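Local coordinates for penicillin-binding protein 2 (Pbp2) (Helicobacter pylori, PDB 5LP5) that probably cross-links peptidoglycan as a penicillin-binding transpeptidase during cell-wall synthesis and forms a complex with the cell-shape protein MreC, at residues A[314-325]-A[367-378]; A[384-393]-A[404-412]. All coordinates share one frame; numbering follows the deposited sequence.

Contact 1: residues A[314-325]-A[367-378]; sequences KMGVGLSFLENL and VDVYFYKFGLEI
Lys314 lays its side chain over one face of the Phe371 ring, with CG in CH-pi contact 3.8 Å from the ring centroid, and carries its amine on to the start of 367-378. The chain is extended beyond CG, so NZ clears the ring and reaches Asp368 OD1 at 2.9 Å, a salt bridge met nearly along the carboxylate C-O bond. Weak hydrogen bonds to Val367 O and, outside the two segments, to Ser311 OG supplement it. Helices 314-324 and 369-377 run in broadly the same direction, their axes 42° apart and 10.7 Å at closest approach. Between them the packing is tight and knobs-into-holes: Phe371 fits among Lys314, Val317, Gly318 and Phe321, while Phe321 fits among Tyr370, Phe371, Phe374 and Gly375. Phe321 takes Phe374 CB over the centre of one face, 3.6 Å from its centroid, and meets Phe371 rim to rim, with CE2 3.5 Å from CD1 of Phe371. With Phe374, set oblique to Phe321, these rings make an aromatic cluster. Toward the C-terminal ends the contact opens to solvent, with Asn324, Leu325 and Glu377 at its margin, although Ile378 stays buried. There Leu325 places CD1 3.6 Å from Phe374 CD1, and Asn324 CB rests on Ile378 CD1. Ser311 and Lys314 fit the SxxK pattern of penicillin-binding enzymes, and Ser366, which touches Lys314, probably begins the family's second active-site motif together with Asp368. The chemistry is thus split along the helix pair: a polar grip on the lysine at what is probably the active-site end, and a hydrocarbon core packed between the helices behind it.

Contact 2: residues A[384-393]-A[404-412]; sequences SKTLREVGFG and FVGIVPDNL
Ser384 and Asp410 face each other at one end of the contact, their CA atoms 6.4 Å apart, and Gly393 and Gly406 at the other, 5.3 Å between CA atoms, so the two segments pass in opposite directions. They do not pair as strands: Gly393 O stays 3.6 Å from Gly406 N, and the contact is one of packing. Helical geometry ends after Glu389, and Gly391, with a positive phi of 100°, helps turn the chain so that Phe392 and Gly393 come down beside the extended run 405-409. Val408 is the wedge. Its CG1, anti to the backbone N (chi1 171°), is directed at the helix, 3.9 Å from Ser384 CB and 4.2 Å from Leu387 CB. CG2, the other branch, meets Phe392 CB at 3.5 Å just beyond the helix end. This belongs to the transpeptidase domain: the chain leaving helix 380-389 loops away and returns as an extended connection past the loop and along the helix's last turns before entering helix 411-418. Asp410 is the N-cap of this second helix, its OD1 accepting from Trp413 N, while its CB packs 4.0 Å from Ser384 OG. That serine hydroxyl has one proton to share between the carbonyls of Ile380 and Glu381. Arg388 crosses Val408 with its aliphatic part, CG lying 3.8 Å from Val408 CB; the chain then bends at chi3 (62°), and NH2 forms a salt bridge with Glu394. Near Gly393, Val405 leans its CB against the glycine carbonyl O. The Phe392 ring itself turns from the valine toward Phe437, which it meets edge-to-face, and Tyr447.

Contacts 1 and 2 lie in series along the chain, their centres about 15 Å apart, and are joined where helix 314-324 packs on helix 380-389, the helix that follows 369-377. Thr386 is the polar joint: its OG1 lies 3.1 Å from Ser320 OG and 3.3 Å from Glu323 OE1, both weak hydrogen bonds. Alongside it, Val317, which meets Phe371 in contact 1, also touches Leu387, which meets Val408 in contact 2. Helix 314-324 thus packs on one partner of contact 2. Contact 1 holds the Lys314 end of the probable active site, where Ser311 shares its SxxK pattern and Lys513 probably marks the K(T/S)G-type motif; contact 2 joins the adjoining helix to the connection leading into helix 411-418.

Contact 1: residues A[314-325]-A[367-378]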
loop_
_atom_site.group_PDB
_atom_site.type_symbol
_atom_site.label_atom_id
_atom_site.label_comp_id
_atom_site.label_asym_id
_atom_site.label_seq_id
_atom_site.Cartn_x
_atom_site.Cartn_y
_atom_site.Cartn_z
ATOM N N LYS A 314 34.882 31.841 -2.132
ATOM C CA LYS A 314 35.608 33.111 -2.081
ATOM C C LYS A 314 35.060 34.120 -1.090
ATOM O O LYS A 314 35.840 34.836 -0.464
ATOM C CB LYS A 314 35.718 33.736 -3.469
ATOM C CG LYS A 314 36.871 33.149 -4.257
ATOM C CD LYS A 314 36.927 33.603 -5.707
ATOM C CE LYS A 314 38.108 32.930 -6.397
ATOM N NZ LYS A 314 38.237 33.300 -7.824
ATOM N N MET A 315 33.739 34.177 -0.930
ATOM C CA MET A 315 33.169 35.090 0.057
ATOM C C MET A 315 33.404 34.598 1.506
ATOM O O MET A 315 33.460 35.401 2.448
ATOM C CB MET A 315 31.688 35.438 -0.242
ATOM C CG MET A 315 30.720 34.311 -0.625
ATOM S SD MET A 315 30.606 33.761 -2.355
ATOM C CE MET A 315 30.686 35.332 -3.173
ATOM N N GLY A 316 33.573 33.291 1.676
ATOM C CA GLY A 316 34.001 32.740 2.965
ATOM C C GLY A 316 35.455 33.058 3.269
ATOM O O GLY A 316 35.809 33.378 4.405
ATOM N N VAL A 317 36.286 32.972 2.234
ATOM C CA VAL A 317 37.716 33.302 2.317
ATOM C C VAL A 317 37.907 34.803 2.605
ATOM O O VAL A 317 38.627 35.196 3.521
ATOM C CB VAL A 317 38.445 32.941 0.991
ATOM C CG1 VAL A 317 39.912 33.328 1.042
ATOM C CG2 VAL A 317 38.310 31.459 0.675
ATOM N N GLY A 318 37.253 35.629 1.798
ATOM C CA GLY A 318 37.250 37.068 1.998
ATOM C C GLY A 318 36.832 37.425 3.407
ATOM O O GLY A 318 37.454 38.274 4.039
ATOM N N LEU A 319 35.791 36.768 3.914
ATOM C CA LEU A 319 35.316 37.048 5.266
ATOM C C LEU A 319 36.411 36.798 6.307
ATOM O O LEU A 319 36.494 37.507 7.313
ATOM C CB LEU A 319 34.053 36.240 5.584
ATOM C CG LEU A 319 33.511 36.401 7.012
ATOM C CD1 LEU A 319 33.050 37.822 7.272
ATOM C CD2 LEU A 319 32.392 35.411 7.298
ATOM N N SER A 320 37.245 35.797 6.063
ATOM C CA SER A 320 38.374 35.517 6.939
ATOM C C SER A 320 39.443 36.613 6.857
ATOM O O SER A 320 40.010 37.006 7.877
ATOM C CB SER A 320 39.008 34.173 6.580
ATOM O OG SER A 320 39.875 33.726 7.619
ATOM N N PHE A 321 39.729 37.097 5.648
ATOM C CA PHE A 321 40.700 38.178 5.470
ATOM C C PHE A 321 40.323 39.372 6.328
ATOM O O PHE A 321 41.118 39.858 7.144
ATOM C CB PHE A 321 40.759 38.662 4.015
ATOM C CG PHE A 321 41.326 37.667 3.048
ATOM C CD1 PHE A 321 42.126 36.611 3.472
ATOM C CD2 PHE A 321 41.096 37.822 1.691
ATOM C CE1 PHE A 321 42.656 35.725 2.556
ATOM C CE2 PHE A 321 41.627 36.939 0.771
ATOM C CZ PHE A 321 42.408 35.891 1.202
ATOM N N LEU A 322 39.096 39.842 6.121
ATOM C CA LEU A 322 38.596 41.037 6.788
ATOM C C LEU A 322 38.620 40.877 8.289
ATOM O O LEU A 322 38.744 41.854 9.026
ATOM C CB LEU A 322 37.163 41.318 6.357
ATOM C CG LEU A 322 36.919 41.629 4.890
ATOM C CD1 LEU A 322 35.426 41.541 4.597
ATOM C CD2 LEU A 322 37.465 43.002 4.564
ATOM N N GLU A 323 38.476 39.640 8.741
ATOM C CA GLU A 323 38.387 39.349 10.154
ATOM C C GLU A 323 39.772 39.307 10.815
ATOM O O GLU A 323 39.951 39.788 11.942
ATOM C CB GLU A 323 37.660 38.022 10.313
ATOM C CG GLU A 323 37.430 37.550 11.729
ATOM C CD GLU A 323 36.568 36.311 11.760
ATOM O OE1 GLU A 323 36.264 35.758 10.676
ATOM O OE2 GLU A 323 36.210 35.894 12.874
ATOM N N ASN A 324 40.753 38.767 10.093
ATOM C CA ASN A 324 42.047 38.436 10.677
ATOM C C ASN A 324 43.162 39.421 10.340
ATOM O O ASN A 324 44.141 39.540 11.085
ATOM C CB ASN A 324 42.432 37.026 10.243
ATOM C CG ASN A 324 41.568 35.968 10.901
ATOM O OD1 ASN A 324 41.547 35.857 12.126
ATOM N ND2 ASN A 324 40.834 35.196 10.093
ATOM N N LEU A 325 43.011 40.122 9.217
ATOM C CA LEU A 325 44.019 41.068 8.757
ATOM C C LEU A 325 43.616 42.493 9.158
ATOM O O LEU A 325 42.585 42.691 9.806
ATOM C CB LEU A 325 44.193 40.942 7.240
ATOM C CG LEU A 325 44.530 39.547 6.687
ATOM C CD1 LEU A 325 44.719 39.585 5.180
ATOM C CD2 LEU A 325 45.771 38.954 7.345
ATOM N N VAL A 367 37.915 36.686 -9.425
ATOM C CA VAL A 367 39.345 36.987 -9.561
ATOM C C VAL A 367 40.172 36.154 -8.584
ATOM O O VAL A 367 39.814 36.018 -7.413
ATOM C CB VAL A 367 39.654 38.476 -9.307
ATOM C CG1 VAL A 367 41.148 38.746 -9.376
ATOM C CG2 VAL A 367 38.943 39.345 -10.312
ATOM N N ASP A 368 41.289 35.620 -9.076
ATOM C CA ASP A 368 42.101 34.683 -8.314
ATOM C C ASP A 368 43.196 35.392 -7.510
ATOM O O ASP A 368 43.444 35.031 -6.354
ATOM C CB ASP A 368 42.705 33.631 -9.252
ATOM C CG ASP A 368 41.660 32.626 -9.784
ATOM O OD1 ASP A 368 40.626 32.395 -9.132
ATOM O OD2 ASP A 368 41.866 32.040 -10.859
ATOM N N VAL A 369 43.839 36.398 -8.104
ATOM C CA VAL A 369 45.047 36.991 -7.497
ATOM C C VAL A 369 44.801 37.746 -6.190
ATOM O O VAL A 369 45.653 37.721 -5.301
ATOM C CB VAL A 369 45.822 37.888 -8.496
ATOM C CG1 VAL A 369 46.930 38.667 -7.793
ATOM C CG2 VAL A 369 46.425 37.033 -9.601
ATOM N N TYR A 370 43.654 38.411 -6.065
ATOM C CA TYR A 370 43.318 39.096 -4.816
ATOM C C TYR A 370 43.480 38.131 -3.637
ATOM O O TYR A 370 44.019 38.499 -2.588
ATOM C CB TYR A 370 41.887 39.634 -4.871
ATOM C CG TYR A 370 41.388 40.268 -3.583
ATOM C CD1 TYR A 370 41.592 41.621 -3.321
ATOM C CD2 TYR A 370 40.706 39.516 -2.632
ATOM C CE1 TYR A 370 41.111 42.212 -2.157
ATOM C CE2 TYR A 370 40.221 40.090 -1.462
ATOM C CZ TYR A 370 40.419 41.440 -1.226
ATOM O OH TYR A 370 39.945 42.022 -0.060
ATOM N N PHE A 371 43.020 36.894 -3.842
ATOM C CA PHE A 371 43.033 35.849 -2.816
ATOM C C PHE A 371 44.400 35.212 -2.713
ATOM O O PHE A 371 44.825 34.847 -1.626
ATOM C CB PHE A 371 41.948 34.792 -3.091
ATOM C CG PHE A 371 40.553 35.363 -3.109
ATOM C CD1 PHE A 371 39.878 35.624 -1.922
ATOM C CD2 PHE A 371 39.931 35.672 -4.304
ATOM C CE1 PHE A 371 38.611 36.167 -1.929
ATOM C CE2 PHE A 371 38.669 36.217 -4.310
ATOM C CZ PHE A 371 38.009 36.470 -3.125
ATOM N N TYR A 372 45.098 35.083 -3.831
ATOM C CA TYR A 372 46.495 34.658 -3.785
ATOM C C TYR A 372 47.328 35.590 -2.888
ATOM O O TYR A 372 48.092 35.138 -2.032
ATOM C CB TYR A 372 47.118 34.611 -5.191
ATOM C CG TYR A 372 46.644 33.483 -6.101
ATOM C CD1 TYR A 372 46.358 32.211 -5.599
ATOM C CD2 TYR A 372 46.524 33.683 -7.477
ATOM C CE1 TYR A 372 45.934 31.190 -6.434
ATOM C CE2 TYR A 372 46.108 32.664 -8.316
ATOM C CZ TYR A 372 45.816 31.421 -7.790
ATOM O OH TYR A 372 45.396 30.415 -8.622
ATOM N N LYS A 373 47.172 36.895 -3.084
ATOM C CA LYS A 373 48.001 37.882 -2.389
ATOM C C LYS A 373 47.753 37.920 -0.886
ATOM O O LYS A 373 48.702 37.826 -0.105
ATOM C CB LYS A 373 47.813 39.276 -2.992
ATOM C CG LYS A 373 48.726 39.519 -4.180
ATOM C CD LYS A 373 48.577 40.941 -4.679
ATOM C CE LYS A 373 49.425 41.211 -5.910
ATOM N NZ LYS A 373 49.236 42.600 -6.421
ATOM N N PHE A 374 46.495 38.065 -0.475
ATOM C CA PHE A 374 46.186 38.114 0.959
ATOM C C PHE A 374 46.358 36.735 1.603
ATOM O O PHE A 374 46.534 36.630 2.821
ATOM C CB PHE A 374 44.783 38.680 1.219
ATOM C CG PHE A 374 44.683 40.170 0.993
ATOM C CD1 PHE A 374 45.157 41.075 1.939
ATOM C CD2 PHE A 374 44.117 40.674 -0.180
ATOM C CE1 PHE A 374 45.071 42.451 1.716
ATOM C CE2 PHE A 374 44.017 42.046 -0.402
ATOM C CZ PHE A 374 44.494 42.938 0.547
ATOM N N GLY A 375 46.321 35.692 0.772
ATOM C CA GLY A 375 46.554 34.320 1.217
ATOM C C GLY A 375 47.972 34.122 1.717
ATOM O O GLY A 375 48.219 33.290 2.596
ATOM N N LEU A 376 48.903 34.887 1.145
ATOM C CA LEU A 376 50.295 34.925 1.619
ATOM C C LEU A 376 50.388 35.396 3.078
ATOM O O LEU A 376 51.230 34.922 3.851
ATOM C CB LEU A 376 51.146 35.845 0.729
ATOM C CG LEU A 376 51.348 35.390 -0.716
ATOM C CD1 LEU A 376 51.886 36.523 -1.573
ATOM C CD2 LEU A 376 52.269 34.185 -0.776
ATOM N N GLU A 377 49.503 36.323 3.440
ATOM C CA GLU A 377 49.549 36.993 4.738
ATOM C C GLU A 377 48.642 36.345 5.822
ATOM O O GLU A 377 48.707 36.727 6.998
ATOM C CB GLU A 377 49.222 38.492 4.546
ATOM C CG GLU A 377 50.108 39.200 3.504
ATOM C CD GLU A 377 49.702 40.652 3.195
ATOM O OE1 GLU A 377 48.870 41.238 3.931
ATOM O OE2 GLU A 377 50.223 41.217 2.201
ATOM N N ILE A 378 47.820 35.361 5.435
ATOM C CA ILE A 378 46.918 34.681 6.385
ATOM C C ILE A 378 47.428 33.293 6.735
ATOM O O ILE A 378 47.887 32.553 5.862
ATOM C CB ILE A 378 45.458 34.564 5.843
ATOM C CG1 ILE A 378 44.475 34.119 6.936
ATOM C CG2 ILE A 378 45.353 33.587 4.679
ATOM C CD1 ILE A 378 44.340 35.098 8.080
#

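Contact 2: residues A[384-393]-A[404-412]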
loop_
_atom_site.group_PDB
_atom_site.type_symbol
_atom_site.label_atom_id
_atom_site.label_comp_id
_atom_site.label_asym_id
_atom_site.label_seq_id
_atom_site.Cartn_x
_atom_site.Cartn_y
_atom_site.Cartn_z
ATOM N N SER A 384 41.113 28.389 7.746
ATOM C CA SER A 384 40.357 27.149 7.837
ATOM C C SER A 384 39.293 27.236 8.927
ATOM O O SER A 384 38.230 26.640 8.805
ATOM C CB SER A 384 41.279 25.967 8.094
ATOM O OG SER A 384 41.756 25.992 9.414
ATOM N N LYS A 385 39.575 27.977 9.993
ATOM C CA LYS A 385 38.570 28.208 11.021
ATOM C C LYS A 385 37.342 28.918 10.444
ATOM O O LYS A 385 36.217 28.502 10.668
ATOM C CB LYS A 385 39.147 29.022 12.186
ATOM C CG LYS A 385 38.171 29.146 13.357
ATOM C CD LYS A 385 38.827 29.662 14.620
ATOM C CE LYS A 385 37.880 29.582 15.806
ATOM N NZ LYS A 385 38.569 30.036 17.049
ATOM N N THR A 386 37.561 29.995 9.709
ATOM C CA THR A 386 36.460 30.737 9.100
ATOM C C THR A 386 35.670 29.843 8.119
ATOM O O THR A 386 34.439 29.763 8.202
ATOM C CB THR A 386 36.968 32.040 8.423
ATOM O OG1 THR A 386 37.441 32.954 9.425
ATOM C CG2 THR A 386 35.878 32.729 7.643
ATOM N N LEU A 387 36.364 29.158 7.212
ATOM C CA LEU A 387 35.705 28.239 6.270
ATOM C C LEU A 387 34.871 27.155 6.976
ATOM O O LEU A 387 33.779 26.818 6.540
ATOM C CB LEU A 387 36.742 27.558 5.374
ATOM C CG LEU A 387 37.435 28.441 4.346
ATOM C CD1 LEU A 387 38.746 27.831 3.876
ATOM C CD2 LEU A 387 36.506 28.694 3.167
ATOM N N ARG A 388 35.406 26.596 8.055
ATOM C CA ARG A 388 34.724 25.557 8.831
ATOM C C ARG A 388 33.586 26.135 9.659
ATOM O O ARG A 388 32.635 25.439 9.984
ATOM C CB ARG A 388 35.710 24.847 9.758
ATOM C CG ARG A 388 36.584 23.790 9.071
ATOM C CD ARG A 388 37.476 23.024 10.051
ATOM N NE ARG A 388 36.658 22.290 11.021
ATOM C CZ ARG A 388 36.312 20.999 10.951
ATOM N NH1 ARG A 388 36.734 20.220 9.962
ATOM N NH2 ARG A 388 35.528 20.482 11.898
ATOM N N GLU A 389 33.686 27.404 10.011
ATOM C CA GLU A 389 32.599 28.085 10.705
ATOM C C GLU A 389 31.415 28.336 9.795
ATOM O O GLU A 389 30.289 28.327 10.272
ATOM C CB GLU A 389 33.069 29.419 11.287
ATOM C CG GLU A 389 33.832 29.288 12.587
ATOM C CD GLU A 389 34.479 30.590 13.040
ATOM O OE1 GLU A 389 34.288 31.629 12.362
ATOM O OE2 GLU A 389 35.176 30.565 14.088
ATOM N N VAL A 390 31.666 28.583 8.509
ATOM C CA VAL A 390 30.584 28.782 7.527
ATOM C C VAL A 390 30.067 27.468 6.914
ATOM O O VAL A 390 29.330 27.502 5.916
ATOM C CB VAL A 390 30.955 29.781 6.391
ATOM C CG1 VAL A 390 31.377 31.122 6.968
ATOM C CG2 VAL A 390 32.040 29.243 5.472
ATOM N N GLY A 391 30.478 26.331 7.489
ATOM C CA GLY A 391 29.831 25.033 7.266
ATOM C C GLY A 391 30.462 24.053 6.282
ATOM O O GLY A 391 29.748 23.208 5.739
ATOM N N PHE A 392 31.772 24.145 6.049
ATOM C CA PHE A 392 32.457 23.277 5.052
ATOM C C PHE A 392 33.148 22.028 5.623
ATOM O O PHE A 392 33.491 21.074 4.874
ATOM C CB PHE A 392 33.494 24.078 4.261
ATOM C CG PHE A 392 32.927 24.804 3.084
ATOM C CD1 PHE A 392 32.742 26.170 3.121
ATOM C CD2 PHE A 392 32.582 24.114 1.941
ATOM C CE1 PHE A 392 32.229 26.838 2.025
ATOM C CE2 PHE A 392 32.061 24.773 0.850
ATOM C CZ PHE A 392 31.884 26.136 0.890
ATOM N N GLY A 393 33.363 22.030 6.931
ATOM C CA GLY A 393 34.055 20.914 7.573
ATOM C C GLY A 393 33.161 19.733 7.884
ATOM O O GLY A 393 33.583 18.591 7.810
ATOM N N PHE A 404 27.970 12.946 4.067
ATOM C CA PHE A 404 29.422 13.116 4.038
ATOM C C PHE A 404 29.851 14.453 4.617
ATOM O O PHE A 404 29.286 15.486 4.281
ATOM C CB PHE A 404 29.931 13.034 2.602
ATOM C CG PHE A 404 30.064 11.639 2.075
ATOM C CD1 PHE A 404 29.552 10.543 2.782
ATOM C CD2 PHE A 404 30.660 11.419 0.843
ATOM C CE1 PHE A 404 29.669 9.268 2.285
ATOM C CE2 PHE A 404 30.764 10.142 0.339
ATOM C CZ PHE A 404 30.281 9.067 1.067
ATOM N N VAL A 405 30.854 14.425 5.484
ATOM C CA VAL A 405 31.608 15.635 5.831
ATOM C C VAL A 405 32.647 15.833 4.769
ATOM O O VAL A 405 33.095 14.876 4.110
ATOM C CB VAL A 405 32.337 15.563 7.205
ATOM C CG1 VAL A 405 31.325 15.426 8.339
ATOM C CG2 VAL A 405 33.383 14.443 7.257
ATOM N N GLY A 406 33.066 17.072 4.625
ATOM C CA GLY A 406 34.061 17.366 3.621
ATOM C C GLY A 406 35.477 17.174 4.111
ATOM O O GLY A 406 35.762 16.355 4.980
ATOM N N ILE A 407 36.354 17.941 3.492
ATOM C CA ILE A 407 37.692 18.139 3.958
ATOM C C ILE A 407 37.987 19.600 3.747
ATOM O O ILE A 407 38.028 20.064 2.610
ATOM C CB ILE A 407 38.695 17.318 3.134
ATOM C CG1 ILE A 407 38.533 15.834 3.451
ATOM C CG2 ILE A 407 40.120 17.764 3.433
ATOM C CD1 ILE A 407 39.227 14.935 2.457
ATOM N N VAL A 408 38.162 20.324 4.838
ATOM C CA VAL A 408 38.748 21.659 4.773
ATOM C C VAL A 408 40.234 21.508 5.078
ATOM O O VAL A 408 40.629 21.398 6.246
ATOM C CB VAL A 408 38.079 22.653 5.761
ATOM C CG1 VAL A 408 38.858 23.966 5.823
ATOM C CG2 VAL A 408 36.643 22.922 5.340
ATOM N N PRO A 409 41.064 21.492 4.030
ATOM C CA PRO A 409 42.451 21.137 4.261
ATOM C C PRO A 409 43.164 22.169 5.128
ATOM O O PRO A 409 43.010 23.376 4.912
ATOM C CB PRO A 409 43.046 21.108 2.851
ATOM C CG PRO A 409 42.207 22.074 2.095
ATOM C CD PRO A 409 40.833 21.933 2.651
ATOM N N ASP A 410 43.911 21.677 6.118
ATOM C CA ASP A 410 44.759 22.530 6.925
ATOM C C ASP A 410 46.136 21.879 7.157
ATOM O O ASP A 410 46.485 20.848 6.557
ATOM C CB ASP A 410 44.030 22.962 8.231
ATOM C CG ASP A 410 43.905 21.843 9.264
ATOM O OD1 ASP A 410 44.402 20.731 9.031
ATOM O OD2 ASP A 410 43.316 22.073 10.340
ATOM N N ASN A 411 46.913 22.518 8.020
ATOM C CA ASN A 411 48.235 22.085 8.404
ATOM C C ASN A 411 48.219 20.657 8.953
ATOM O O ASN A 411 48.856 19.743 8.435
ATOM C CB ASN A 411 48.705 23.065 9.492
ATOM C CG ASN A 411 50.079 22.767 10.002
ATOM O OD1 ASN A 411 50.958 22.359 9.246
ATOM N ND2 ASN A 411 50.289 22.994 11.294
ATOM N N LEU A 412 47.449 20.484 10.012
ATOM C CA LEU A 412 47.419 19.229 10.760
ATOM C C LEU A 412 46.821 18.111 9.947
ATOM O O LEU A 412 47.099 16.946 10.211
ATOM C CB LEU A 412 46.587 19.362 12.034
ATOM C CG LEU A 412 47.134 20.171 13.216
ATOM C CD1 LEU A 412 47.267 21.673 12.928
ATOM C CD2 LEU A 412 46.215 19.945 14.409
#